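Long-range contact in macrolide 2'-phosphotransferase MphH (Brachybacterium faecium, PDB 5UXD), which binds the macrolide antibiotic azithromycin and, as a macrolide 2'-phosphotransferase, probably phosphorylates macrolides, using a guanine nucleotide: residues A[112-125]-A[199-211]. Numbering follows the deposited sequence. Where two conformers were deposited one is given.
Sequences WHVDMASTVYARSL and LYPAHTLVEDERI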
loop_
_atom_site.group_PDB
_atom_site.type_symbol
_atom_site.label_atom_id
_atom_site.label_comp_id
_atom_site.label_asym_id
_atom_site.label_seq_id
_atom_site.Cartn_x
_atom_site.Cartn_y
_atom_site.Cartn_z
ATOM N N TRP A 112 14.631 0.005 -9.483
ATOM C CA TRP A 112 14.606 0.925 -8.355
ATOM C C TRP A 112 15.091 2.305 -8.776
ATOM O O TRP A 112 16.067 2.435 -9.518
ATOM C CB TRP A 112 15.466 0.399 -7.208
ATOM C CG TRP A 112 14.893 -0.807 -6.539
ATOM C CD1 TRP A 112 14.923 -2.092 -6.996
ATOM C CD2 TRP A 112 14.188 -0.841 -5.293
ATOM N NE1 TRP A 112 14.289 -2.926 -6.109
ATOM C CE2 TRP A 112 13.826 -2.182 -5.055
ATOM C CE3 TRP A 112 13.831 0.131 -4.354
ATOM C CZ2 TRP A 112 13.126 -2.575 -3.915
ATOM C CZ3 TRP A 112 13.136 -0.261 -3.224
ATOM C CH2 TRP A 112 12.790 -1.601 -3.013
ATOM N N HIS A 113 14.402 3.336 -8.288
ATOM C CA HIS A 113 14.726 4.713 -8.627
ATOM C C HIS A 113 15.148 5.541 -7.420
ATOM O O HIS A 113 15.373 6.750 -7.561
ATOM C CB HIS A 113 13.536 5.362 -9.341
ATOM C CG HIS A 113 12.968 4.510 -10.436
ATOM N ND1 HIS A 113 13.623 4.308 -11.634
ATOM C CD2 HIS A 113 11.828 3.782 -10.505
ATOM C CE1 HIS A 113 12.899 3.510 -12.399
ATOM N NE2 HIS A 113 11.805 3.177 -11.739
ATOM N N VAL A 114 15.266 4.924 -6.246
ATOM C CA VAL A 114 15.875 5.541 -5.073
ATOM C C VAL A 114 16.477 4.419 -4.238
ATOM O O VAL A 114 15.914 3.327 -4.152
ATOM C CB VAL A 114 14.858 6.392 -4.276
ATOM C CG1 VAL A 114 13.624 5.571 -3.917
ATOM C CG2 VAL A 114 15.513 7.002 -3.030
ATOM N N ASP A 115 17.641 4.679 -3.650
ATOM C CA ASP A 115 18.401 3.658 -2.943
ATOM C C ASP A 115 17.999 3.668 -1.475
ATOM O O ASP A 115 17.878 4.739 -0.867
ATOM C CB ASP A 115 19.900 3.928 -3.130
ATOM C CG ASP A 115 20.786 2.812 -2.589
ATOM O OD1 ASP A 115 20.747 2.488 -1.386
ATOM O OD2 ASP A 115 21.517 2.225 -3.423
ATOM N N MET A 116 17.735 2.492 -0.927
ATOM C CA MET A 116 17.293 2.393 0.454
ATOM C C MET A 116 18.324 2.798 1.501
ATOM O O MET A 116 17.991 2.913 2.670
ATOM C CB MET A 116 16.641 1.045 0.738
ATOM C CG MET A 116 15.438 0.787 -0.160
ATOM S SD MET A 116 13.875 1.262 0.606
ATOM C CE MET A 116 13.724 2.985 0.162
ATOM N N ALA A 117 19.576 2.972 1.086
ATOM C CA ALA A 117 20.594 3.489 1.995
ATOM C C ALA A 117 20.659 5.020 1.999
ATOM O O ALA A 117 21.529 5.586 2.669
ATOM C CB ALA A 117 21.969 2.898 1.646
ATOM N N SER A 118 19.742 5.692 1.292
ATOM C CA SER A 118 19.721 7.153 1.235
ATOM C C SER A 118 19.245 7.752 2.555
ATOM O O SER A 118 18.178 7.396 3.052
ATOM C CB SER A 118 18.802 7.619 0.107
ATOM O OG SER A 118 18.457 8.990 0.248
ATOM N N THR A 119 20.023 8.687 3.112
ATOM C CA THR A 119 19.525 9.416 4.283
ATOM C C THR A 119 18.405 10.381 3.916
ATOM O O THR A 119 17.537 10.666 4.751
ATOM C CB THR A 119 20.650 10.195 4.949
ATOM O OG1 THR A 119 21.359 10.933 3.950
ATOM C CG2 THR A 119 21.612 9.256 5.664
ATOM N N VAL A 120 18.411 10.906 2.691
ATOM C CA VAL A 120 17.350 11.826 2.275
ATOM C C VAL A 120 16.005 11.112 2.261
ATOM O O VAL A 120 15.016 11.612 2.812
ATOM C CB VAL A 120 17.681 12.452 0.909
ATOM C CG1 VAL A 120 16.482 13.208 0.370
ATOM C CG2 VAL A 120 18.868 13.398 1.042
ATOM N N TYR A 121 15.947 9.922 1.647
ATOM C CA TYR A 121 14.700 9.157 1.625
ATOM C C TYR A 121 14.279 8.739 3.029
ATOM O O TYR A 121 13.086 8.768 3.365
ATOM C CB TYR A 121 14.844 7.919 0.734
ATOM C CG TYR A 121 13.541 7.166 0.552
ATOM C CD1 TYR A 121 12.647 7.534 -0.445
ATOM C CD2 TYR A 121 13.201 6.095 1.386
ATOM C CE1 TYR A 121 11.454 6.862 -0.622
ATOM C CE2 TYR A 121 12.004 5.419 1.221
ATOM C CZ TYR A 121 11.138 5.810 0.204
ATOM O OH TYR A 121 9.947 5.150 0.015
ATOM N N ALA A 122 15.238 8.306 3.845
ATOM C CA ALA A 122 14.936 7.916 5.222
ATOM C C ALA A 122 14.268 9.060 5.979
ATOM O O ALA A 122 13.238 8.858 6.639
ATOM C CB ALA A 122 16.216 7.464 5.938
ATOM N N ARG A 123 14.825 10.277 5.883
ATOM C CA ARG A 123 14.195 11.390 6.598
ATOM C C ARG A 123 12.851 11.770 5.991
ATOM O O ARG A 123 11.914 12.120 6.722
ATOM C CB ARG A 123 15.113 12.618 6.637
ATOM C CG ARG A 123 16.361 12.397 7.448
ATOM C CD ARG A 123 17.242 13.625 7.496
ATOM N NE ARG A 123 18.330 13.514 6.535
ATOM C CZ ARG A 123 18.433 14.252 5.436
ATOM N NH1 ARG A 123 17.523 15.183 5.163
ATOM N NH2 ARG A 123 19.463 14.082 4.625
ATOM N N SER A 124 12.722 11.708 4.663
ATOM C CA SER A 124 11.443 12.009 4.033
ATOM C C SER A 124 10.376 11.010 4.458
ATOM O O SER A 124 9.254 11.394 4.809
ATOM C CB SER A 124 11.615 12.019 2.511
ATOM O OG SER A 124 10.376 12.213 1.862
ATOM N N LEU A 125 10.720 9.722 4.458
ATOM C CA LEU A 125 9.769 8.688 4.854
ATOM C C LEU A 125 9.318 8.865 6.301
ATOM O O LEU A 125 8.118 8.830 6.601
ATOM C CB LEU A 125 10.385 7.303 4.650
ATOM C CG LEU A 125 9.462 6.182 5.139
ATOM C CD1 LEU A 125 8.234 6.105 4.243
ATOM C CD2 LEU A 125 10.178 4.843 5.161
ATOM N N LEU A 199 3.617 0.675 2.423
ATOM C CA LEU A 199 4.436 1.845 2.140
ATOM C C LEU A 199 5.850 1.389 1.803
ATOM O O LEU A 199 6.762 1.386 2.631
ATOM C CB LEU A 199 4.410 2.818 3.311
ATOM C CG LEU A 199 4.767 4.257 2.919
ATOM C CD1 LEU A 199 3.865 4.766 1.792
ATOM C CD2 LEU A 199 4.672 5.185 4.097
ATOM N N TYR A 200 6.026 0.990 0.552
ATOM C CA TYR A 200 7.333 0.739 -0.035
ATOM C C TYR A 200 7.429 1.554 -1.317
ATOM O O TYR A 200 6.436 2.143 -1.757
ATOM C CB TYR A 200 7.547 -0.772 -0.266
ATOM C CG TYR A 200 6.600 -1.485 -1.203
ATOM C CD1 TYR A 200 5.348 -1.902 -0.773
ATOM C CD2 TYR A 200 6.987 -1.803 -2.500
ATOM C CE1 TYR A 200 4.490 -2.575 -1.618
ATOM C CE2 TYR A 200 6.138 -2.478 -3.351
ATOM C CZ TYR A 200 4.888 -2.858 -2.907
ATOM O OH TYR A 200 4.033 -3.534 -3.753
ATOM N N PRO A 201 8.632 1.677 -1.899
ATOM C CA PRO A 201 8.849 2.693 -2.948
ATOM C C PRO A 201 7.929 2.600 -4.159
ATOM O O PRO A 201 7.720 3.618 -4.833
ATOM C CB PRO A 201 10.314 2.463 -3.334
ATOM C CG PRO A 201 10.948 2.046 -2.058
ATOM C CD PRO A 201 9.919 1.170 -1.379
ATOM N N ALA A 202 7.367 1.427 -4.465
ATOM C CA ALA A 202 6.432 1.348 -5.583
ATOM C C ALA A 202 5.166 2.167 -5.349
ATOM O O ALA A 202 4.457 2.473 -6.311
ATOM C CB ALA A 202 6.053 -0.103 -5.861
ATOM N N HIS A 203 4.851 2.511 -4.097
ATOM C CA HIS A 203 3.665 3.302 -3.794
ATOM C C HIS A 203 4.002 4.742 -3.431
ATOM O O HIS A 203 3.180 5.438 -2.826
ATOM C CB HIS A 203 2.862 2.637 -2.682
ATOM C CG HIS A 203 2.265 1.336 -3.097
ATOM N ND1 HIS A 203 2.200 0.242 -2.266
ATOM C CD2 HIS A 203 1.727 0.946 -4.280
ATOM C CE1 HIS A 203 1.627 -0.763 -2.910
ATOM N NE2 HIS A 203 1.333 -0.362 -4.135
ATOM N N THR A 204 5.205 5.192 -3.756
ATOM C CA THR A 204 5.575 6.583 -3.581
ATOM C C THR A 204 5.937 7.191 -4.932
ATOM O O THR A 204 6.223 6.489 -5.910
ATOM C CB THR A 204 6.749 6.741 -2.599
ATOM O OG1 THR A 204 7.944 6.219 -3.194
ATOM C CG2 THR A 204 6.482 6.002 -1.285
ATOM N N LEU A 205 5.879 8.513 -4.993
ATOM C CA LEU A 205 6.570 9.227 -6.049
ATOM C C LEU A 205 7.646 10.074 -5.400
ATOM O O LEU A 205 7.441 10.621 -4.303
ATOM C CB LEU A 205 5.631 10.104 -6.882
ATOM C CG LEU A 205 4.346 9.437 -7.382
ATOM C CD1 LEU A 205 3.430 10.449 -8.044
ATOM C CD2 LEU A 205 4.677 8.307 -8.334
ATOM N N VAL A 206 8.785 10.144 -6.074
ATOM C CA VAL A 206 9.959 10.777 -5.497
ATOM C C VAL A 206 10.458 11.877 -6.418
ATOM O O VAL A 206 10.335 11.811 -7.647
ATOM C CB VAL A 206 11.097 9.770 -5.203
ATOM C CG1 VAL A 206 10.716 8.846 -4.045
ATOM C CG2 VAL A 206 11.448 8.974 -6.446
ATOM N N GLU A 207 11.005 12.912 -5.792
ATOM C CA GLU A 207 11.717 13.978 -6.483
ATOM C C GLU A 207 12.936 14.323 -5.640
ATOM O O GLU A 207 12.789 14.676 -4.465
ATOM C CB GLU A 207 10.822 15.208 -6.683
ATOM C CG GLU A 207 9.619 14.973 -7.604
ATOM C CD GLU A 207 8.895 16.260 -7.975
ATOM O OE1 GLU A 207 9.109 17.287 -7.299
ATOM O OE2 GLU A 207 8.115 16.248 -8.950
ATOM N N ASP A 208 14.129 14.203 -6.226
ATOM C CA ASP A 208 15.382 14.436 -5.507
ATOM C C ASP A 208 15.465 13.578 -4.245
ATOM O O ASP A 208 15.876 14.041 -3.179
ATOM C CB ASP A 208 15.559 15.917 -5.175
ATOM C CG ASP A 208 15.803 16.766 -6.410
ATOM O OD1 ASP A 208 16.267 16.209 -7.427
ATOM O OD2 ASP A 208 15.544 17.987 -6.362
ATOM N N GLU A 209 15.060 12.311 -4.372
ATOM C CA GLU A 209 15.079 11.291 -3.325
ATOM C C GLU A 209 14.133 11.600 -2.168
ATOM O O GLU A 209 14.193 10.931 -1.124
ATOM C CB GLU A 209 16.502 11.039 -2.798
ATOM C CG GLU A 209 17.570 11.039 -3.892
ATOM C CD GLU A 209 18.848 10.313 -3.496
ATOM O OE1 GLU A 209 19.616 9.939 -4.409
ATOM O OE2 GLU A 209 19.089 10.110 -2.283
ATOM N N ARG A 210 13.242 12.573 -2.328
ATOM C CA ARG A 210 12.228 12.881 -1.332
ATOM C C ARG A 210 10.868 12.436 -1.842
ATOM O O ARG A 210 10.589 12.519 -3.043
ATOM C CB ARG A 210 12.196 14.380 -1.008
ATOM C CG ARG A 210 13.464 14.875 -0.340
ATOM C CD ARG A 210 13.365 16.312 0.131
ATOM N NE ARG A 210 14.642 16.746 0.688
ATOM C CZ ARG A 210 15.638 17.242 -0.041
ATOM N NH1 ARG A 210 15.499 17.380 -1.355
ATOM N NH2 ARG A 210 16.774 17.602 0.543
ATOM N N ILE A 211 10.030 11.967 -0.925
ATOM C CA ILE A 211 8.669 11.581 -1.275
ATOM C C ILE A 211 7.857 12.836 -1.542
ATOM O O ILE A 211 7.825 13.763 -0.721
ATOM C CB ILE A 211 8.038 10.749 -0.152
ATOM C CG1 ILE A 211 8.800 9.441 0.047
ATOM C CG2 ILE A 211 6.563 10.474 -0.440
ATOM C CD1 ILE A 211 8.335 8.670 1.284
HETATM O O HOH W 1 14.399 14.431 3.099
HETATM O O HOH W 2 9.499 14.827 2.102
#
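Two serines link 112-125 to the hairpin of strands 204-207 and 210-214, S124 at a strand and S118 at the turn. S124 OG, lying anti to its own backbone nitrogen (chi1 176°), accepts from I211 N at 2.8 Å with an N-H...O angle of 157°. S118 OG donates to E209 OE2 at 2.8 Å, meeting that oxygen nearly along its C-O axis; S118 is the N-cap residue of helix 119-133, its OG accepting from Y121 N with an N-H...O angle of 175°. E209 sits in the type I' turn, and its carbonyl oxygen lies near the plane of the Y121 ring, at the edge.

Van der Waals packing fills the rest. Y121 CE1 meets I211 CG1 at 3.8 Å and, edge-on, V206 CG1, while L125 CD1 touches both L199 CD2 and I211 CD1. V120 CG1 touches R210 CG at 3.5 Å and lies over one face of the guanidinium, offset toward its rim. At the other end, P201 CG receives W112 CZ3 obliquely at 3.4 Å, although W112 is poorly ordered, and M116 CE tip to tip at 3.7 Å. There Y200 touches azithromycin, and H203 binds magnesium in another structure, none being bound here.

The helix start thus packs on the hairpin after loop 199-203, consistent with a kinase-like fold; through S118 OG, the helix's positive end would probably favour a charged E209.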